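Local coordinates for ComZ (Thermus thermophilus, PDB 6QVI), which is a competence-associated pilin that probably acts as a DNA receptor at the pilus tip during natural transformation, at residues Arg354-Arg358 with Glu369-Val374; Ala321-Cys327 with Val343-Thr348. The contacts are given in a common frame with arbitrary orientation. Residues are numbered along the deposited sequence.

Contact 1 (Arg354-Arg358 with Glu369-Val374); sequences RGGFR and EVFGDV
Antiparallel backbone pairing makes this contact, within the β-hairpin of strands 357-360 and 366-371 and on to the corner at Gly356. Gly356 and Phe371 form a hydrogen-bonded pair (Gly356 N-Phe371 O 3.0 Å, Phe371 N-Gly356 O 2.8 Å), as do Arg358 and Glu369 (Arg358 N-Glu369 O 2.9 Å, Glu369 N-Arg358 O 2.8 Å). Between them lies the non-hydrogen-bonded pair Phe357-Val370, CA to CA 4.3 Å. Gly356 turns the chain at phi 105°, psi -151°, where a CB would collide with the preceding carbonyl oxygen. On one face, Phe357 (chi1 p) sets CB 4.1 Å from Val370 CG2; past the turn after Phe371, Val374 CG2 reaches Phe357 CD2 at 4.1 Å. On the other, Arg354 CD lies over the Phe371 ring, and Arg358 NH1 is 3.3 Å from Glu369 OE1, a salt bridge by charge alone, the oxygen sitting well out of the guanidinium plane. Val370 bonds by its backbone to Arg390 and Gln392 of parallel strand 387-392, so a mixed sheet, probably of the β-solenoid domain, contains this β-hairpin.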
loop_
_atom_site.group_PDB
_atom_site.type_symbol
_atom_site.label_atom_id
_atom_site.label_comp_id
_atom_site.label_asym_id
_atom_site.label_seq_id
_atom_site.Cartn_x
_atom_site.Cartn_y
_atom_site.Cartn_z
ATOM N N ARG A 354 12.740 -23.081 13.217
ATOM C CA ARG A 354 11.496 -23.200 13.948
ATOM C C ARG A 354 10.332 -22.719 13.113
ATOM O O ARG A 354 10.518 -22.052 12.117
ATOM C CB ARG A 354 11.569 -22.384 15.221
ATOM C CG ARG A 354 10.807 -22.998 16.372
ATOM C CD ARG A 354 11.182 -22.365 17.696
ATOM N NE ARG A 354 11.915 -23.286 18.547
ATOM C CZ ARG A 354 11.410 -24.414 19.023
ATOM N NH1 ARG A 354 10.164 -24.755 18.741
ATOM N NH2 ARG A 354 12.150 -25.195 19.784
ATOM N N GLY A 355 9.124 -23.068 13.522
ATOM C CA GLY A 355 7.929 -22.655 12.806
ATOM C C GLY A 355 6.721 -22.715 13.711
ATOM O O GLY A 355 6.673 -23.497 14.670
ATOM N N GLY A 356 5.725 -21.900 13.379
ATOM C CA GLY A 356 4.495 -21.820 14.140
ATOM C C GLY A 356 4.449 -20.565 14.981
ATOM O O GLY A 356 5.078 -19.552 14.646
ATOM N N PHE A 357 3.746 -20.623 16.106
ATOM C CA PHE A 357 3.722 -19.492 17.017
ATOM C C PHE A 357 3.857 -20.007 18.437
ATOM O O PHE A 357 3.539 -21.157 18.737
ATOM C CB PHE A 357 2.445 -18.632 16.883
ATOM C CG PHE A 357 1.209 -19.262 17.472
ATOM C CD1 PHE A 357 0.900 -19.109 18.816
ATOM C CD2 PHE A 357 0.325 -19.962 16.669
ATOM C CE1 PHE A 357 -0.247 -19.696 19.362
ATOM C CE2 PHE A 357 -0.832 -20.549 17.211
ATOM C CZ PHE A 357 -1.116 -20.408 18.553
ATOM N N ARG A 358 4.300 -19.123 19.321
ATOM C CA ARG A 358 4.516 -19.471 20.714
ATOM C C ARG A 358 4.094 -18.283 21.562
ATOM O O ARG A 358 4.407 -17.141 21.212
ATOM C CB ARG A 358 5.977 -19.826 20.968
ATOM C CG ARG A 358 6.255 -20.217 22.380
ATOM C CD ARG A 358 7.329 -21.267 22.404
ATOM N NE ARG A 358 8.485 -20.836 21.637
ATOM C CZ ARG A 358 9.539 -20.244 22.176
ATOM N NH1 ARG A 358 9.571 -20.028 23.487
ATOM N NH2 ARG A 358 10.558 -19.872 21.411
ATOM N N GLU A 369 5.558 -14.936 19.900
ATOM C CA GLU A 369 6.495 -14.970 18.814
ATOM C C GLU A 369 5.893 -15.755 17.706
ATOM O O GLU A 369 5.214 -16.717 17.952
ATOM C CB GLU A 369 7.771 -15.652 19.260
ATOM C CG GLU A 369 8.054 -15.526 20.741
ATOM C CD GLU A 369 9.192 -16.408 21.202
ATOM O OE1 GLU A 369 9.042 -17.067 22.234
ATOM O OE2 GLU A 369 10.236 -16.441 20.541
ATOM N N VAL A 370 6.124 -15.331 16.474
ATOM C CA VAL A 370 5.582 -16.029 15.334
ATOM C C VAL A 370 6.703 -16.313 14.351
ATOM O O VAL A 370 7.391 -15.405 13.955
ATOM C CB VAL A 370 4.506 -15.195 14.648
ATOM C CG1 VAL A 370 3.885 -15.973 13.537
ATOM C CG2 VAL A 370 3.407 -14.816 15.604
ATOM N N PHE A 371 6.896 -17.570 13.970
ATOM C CA PHE A 371 7.961 -17.947 13.045
ATOM C C PHE A 371 7.339 -18.485 11.794
ATOM O O PHE A 371 6.785 -19.553 11.793
ATOM C CB PHE A 371 8.815 -19.026 13.659
ATOM C CG PHE A 371 9.087 -18.829 15.107
ATOM C CD1 PHE A 371 8.082 -18.926 16.025
ATOM C CD2 PHE A 371 10.355 -18.574 15.539
ATOM C CE1 PHE A 371 8.332 -18.755 17.360
ATOM C CE2 PHE A 371 10.616 -18.401 16.870
ATOM C CZ PHE A 371 9.601 -18.495 17.782
ATOM N N GLY A 372 7.373 -17.699 10.720
ATOM C CA GLY A 372 6.676 -18.002 9.499
ATOM C C GLY A 372 5.232 -17.580 9.655
ATOM O O GLY A 372 4.844 -16.946 10.639
ATOM N N ASP A 373 4.415 -17.963 8.685
ATOM C CA ASP A 373 3.015 -17.569 8.678
ATOM C C ASP A 373 2.107 -18.689 9.187
ATOM O O ASP A 373 2.273 -19.859 8.829
ATOM C CB ASP A 373 2.630 -17.151 7.262
ATOM C CG ASP A 373 3.562 -16.062 6.701
ATOM O OD1 ASP A 373 3.198 -14.868 6.766
ATOM O OD2 ASP A 373 4.669 -16.396 6.204
ATOM N N VAL A 374 1.103 -18.326 9.959
ATOM C CA VAL A 374 0.185 -19.285 10.528
ATOM C C VAL A 374 -1.258 -18.967 10.235
ATOM O O VAL A 374 -1.669 -17.871 10.422
ATOM C CB VAL A 374 0.383 -19.385 12.047
ATOM C CG1 VAL A 374 1.158 -18.223 12.581
ATOM C CG2 VAL A 374 -0.918 -19.461 12.788
#

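Contact 2 (Ala321-Cys327 with Val343-Thr348); sequences ATLSPSC and VDCTFT
A disulfide crosslink and side-chain packing join the loop and first helical turn of Ala321-Cys327 to strand 343-348, in what is probably the β-solenoid domain. The covalent link is Cys327 SG to Cys345 SG, 2.0 Å with chi3 99°; Cys327 takes chi1 t and Cys345 chi1 m, and their CA atoms are 4.8 Å apart. No hydrogen bond crosses between the segments, so the extended run Ala321-Ser324 is not paired with the strand; there the register sets Leu323 against Phe347, CA to CA 5.9 Å.

Apolar contacts gather at Phe347 (chi1 p). Ala321 CB reaches Phe347 CD2 at 3.6 Å and Leu323 CD2 reaches Phe347 CD1 at 4.2 Å. Toward the helix, Cys327 CA packs 4.2 Å from Val343 CG1.

Two backbone oxygens approach closely, laying the segments together: Thr322 O is 3.3 Å from Phe347 CB, and Asp344 O 3.4 Å from Cys327 CB.

The side-chain hydrogen bonds described here lie within one segment or the other. Ser324 is the N-cap of helix 325-329, its OG in a very short 2.4 Å hydrogen bond to Ser326 OG. On the strand, Asp344 (chi1 t) makes an Asx turn: its OD1 accepts from Thr346 N at 3.0 Å and from Thr346 OG1 at 2.7 Å.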
loop_
_atom_site.group_PDB
_atom_site.type_symbol
_atom_site.label_atom_id
_atom_site.label_comp_id
_atom_site.label_asym_id
_atom_site.label_seq_id
_atom_site.Cartn_x
_atom_site.Cartn_y
_atom_site.Cartn_z
ATOM N N ALA A 321 6.403 -32.540 10.375
ATOM C CA ALA A 321 6.965 -32.109 11.637
ATOM C C ALA A 321 5.870 -32.229 12.684
ATOM O O ALA A 321 4.690 -32.015 12.394
ATOM C CB ALA A 321 7.501 -30.675 11.555
ATOM N N THR A 322 6.280 -32.564 13.900
ATOM C CA THR A 322 5.368 -32.867 14.988
ATOM C C THR A 322 4.935 -31.617 15.733
ATOM O O THR A 322 5.663 -30.624 15.778
ATOM C CB THR A 322 6.058 -33.813 15.948
ATOM O OG1 THR A 322 7.164 -33.120 16.543
ATOM C CG2 THR A 322 6.576 -35.015 15.173
ATOM N N LEU A 323 3.735 -31.675 16.314
ATOM C CA LEU A 323 3.213 -30.616 17.170
ATOM C C LEU A 323 3.081 -31.088 18.613
ATOM O O LEU A 323 3.020 -32.289 18.899
ATOM C CB LEU A 323 1.847 -30.129 16.681
ATOM C CG LEU A 323 1.792 -29.228 15.443
ATOM C CD1 LEU A 323 0.346 -28.847 15.148
ATOM C CD2 LEU A 323 2.672 -27.963 15.586
ATOM N N SER A 324 3.040 -30.116 19.530
ATOM C CA SER A 324 2.777 -30.460 20.927
ATOM C C SER A 324 1.270 -30.478 21.197
ATOM O O SER A 324 0.536 -29.618 20.695
ATOM C CB SER A 324 3.464 -29.470 21.871
ATOM O OG SER A 324 2.745 -29.296 23.080
ATOM N N PRO A 325 0.787 -31.441 21.983
ATOM C CA PRO A 325 -0.651 -31.458 22.315
ATOM C C PRO A 325 -1.145 -30.206 23.044
ATOM O O PRO A 325 -2.330 -29.874 22.936
ATOM C CB PRO A 325 -0.795 -32.718 23.190
ATOM C CG PRO A 325 0.468 -33.518 22.978
ATOM C CD PRO A 325 1.534 -32.514 22.662
ATOM N N SER A 326 -0.290 -29.526 23.818
ATOM C CA SER A 326 -0.648 -28.220 24.370
ATOM C C SER A 326 -1.219 -27.314 23.281
ATOM O O SER A 326 -2.217 -26.611 23.492
ATOM C CB SER A 326 0.552 -27.539 25.019
ATOM O OG SER A 326 1.626 -27.402 24.106
ATOM N N CYS A 327 -0.546 -27.277 22.122
ATOM C CA CYS A 327 -0.970 -26.399 21.038
ATOM C C CYS A 327 -2.399 -26.722 20.613
ATOM O O CYS A 327 -3.261 -25.836 20.561
ATOM C CB CYS A 327 0.015 -26.515 19.864
ATOM S SG CYS A 327 -0.511 -25.666 18.334
ATOM N N VAL A 343 0.935 -21.076 25.565
ATOM C CA VAL A 343 0.623 -22.029 24.515
ATOM C C VAL A 343 1.798 -22.044 23.554
ATOM O O VAL A 343 2.230 -20.985 23.082
ATOM C CB VAL A 343 -0.682 -21.640 23.797
ATOM C CG1 VAL A 343 -0.934 -22.543 22.615
ATOM C CG2 VAL A 343 -1.848 -21.663 24.784
ATOM N N ASP A 344 2.299 -23.236 23.253
ATOM C CA ASP A 344 3.469 -23.403 22.398
ATOM C C ASP A 344 3.017 -24.120 21.125
ATOM O O ASP A 344 2.910 -25.351 21.089
ATOM C CB ASP A 344 4.567 -24.173 23.133
ATOM C CG ASP A 344 5.882 -24.248 22.344
ATOM O OD1 ASP A 344 5.903 -23.890 21.149
ATOM O OD2 ASP A 344 6.903 -24.687 22.921
ATOM N N CYS A 345 2.761 -23.360 20.067
ATOM C CA CYS A 345 2.457 -23.956 18.771
ATOM C C CYS A 345 3.651 -23.936 17.840
ATOM O O CYS A 345 3.495 -23.655 16.652
ATOM C CB CYS A 345 1.281 -23.266 18.099
ATOM S SG CYS A 345 -0.282 -23.699 18.813
ATOM N N THR A 346 4.854 -24.200 18.332
ATOM C CA THR A 346 5.994 -24.237 17.434
ATOM C C THR A 346 6.379 -25.671 17.106
ATOM O O THR A 346 5.987 -26.629 17.785
ATOM C CB THR A 346 7.193 -23.485 18.011
ATOM O OG1 THR A 346 7.696 -24.178 19.159
ATOM C CG2 THR A 346 6.794 -22.059 18.386
ATOM N N PHE A 347 7.156 -25.800 16.035
ATOM C CA PHE A 347 7.683 -27.080 15.596
ATOM C C PHE A 347 9.053 -26.809 14.991
ATOM O O PHE A 347 9.367 -25.678 14.602
ATOM C CB PHE A 347 6.762 -27.767 14.580
ATOM C CG PHE A 347 6.561 -26.974 13.322
ATOM C CD1 PHE A 347 5.527 -26.056 13.225
ATOM C CD2 PHE A 347 7.426 -27.130 12.235
ATOM C CE1 PHE A 347 5.341 -25.309 12.055
ATOM C CE2 PHE A 347 7.254 -26.387 11.073
ATOM C CZ PHE A 347 6.207 -25.476 10.982
ATOM N N THR A 348 9.869 -27.836 14.840
ATOM C CA THR A 348 11.178 -27.625 14.273
ATOM C C THR A 348 11.312 -28.330 12.974
ATOM O O THR A 348 11.007 -29.493 12.871
ATOM C CB THR A 348 12.229 -28.250 15.138
ATOM O OG1 THR A 348 11.986 -29.651 15.154
ATOM C CG2 THR A 348 12.116 -27.720 16.520
#

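Contact 2 closes before contact 1 opens, so the two follow in series along the chain, their centres 10 Å apart and on the same side of the chain's centre. A mixed sheet unites them: strand 343-348 of contact 2 lies between strands 354-355 and 357-360 of contact 1, with 366-371 next across. Probable hydrogen bonds from Phe347 N to Gly355 O (2.7 Å) and from Phe357 N to Cys345 O (3.1 Å) bridge them, and Phe357 also touches the disulfide residue Cys345. The covalent tie of contact 2 therefore fixes the loop and helix start to strand 343-348, which pairs with strand 357-360, itself paired with 366-371 in contact 1.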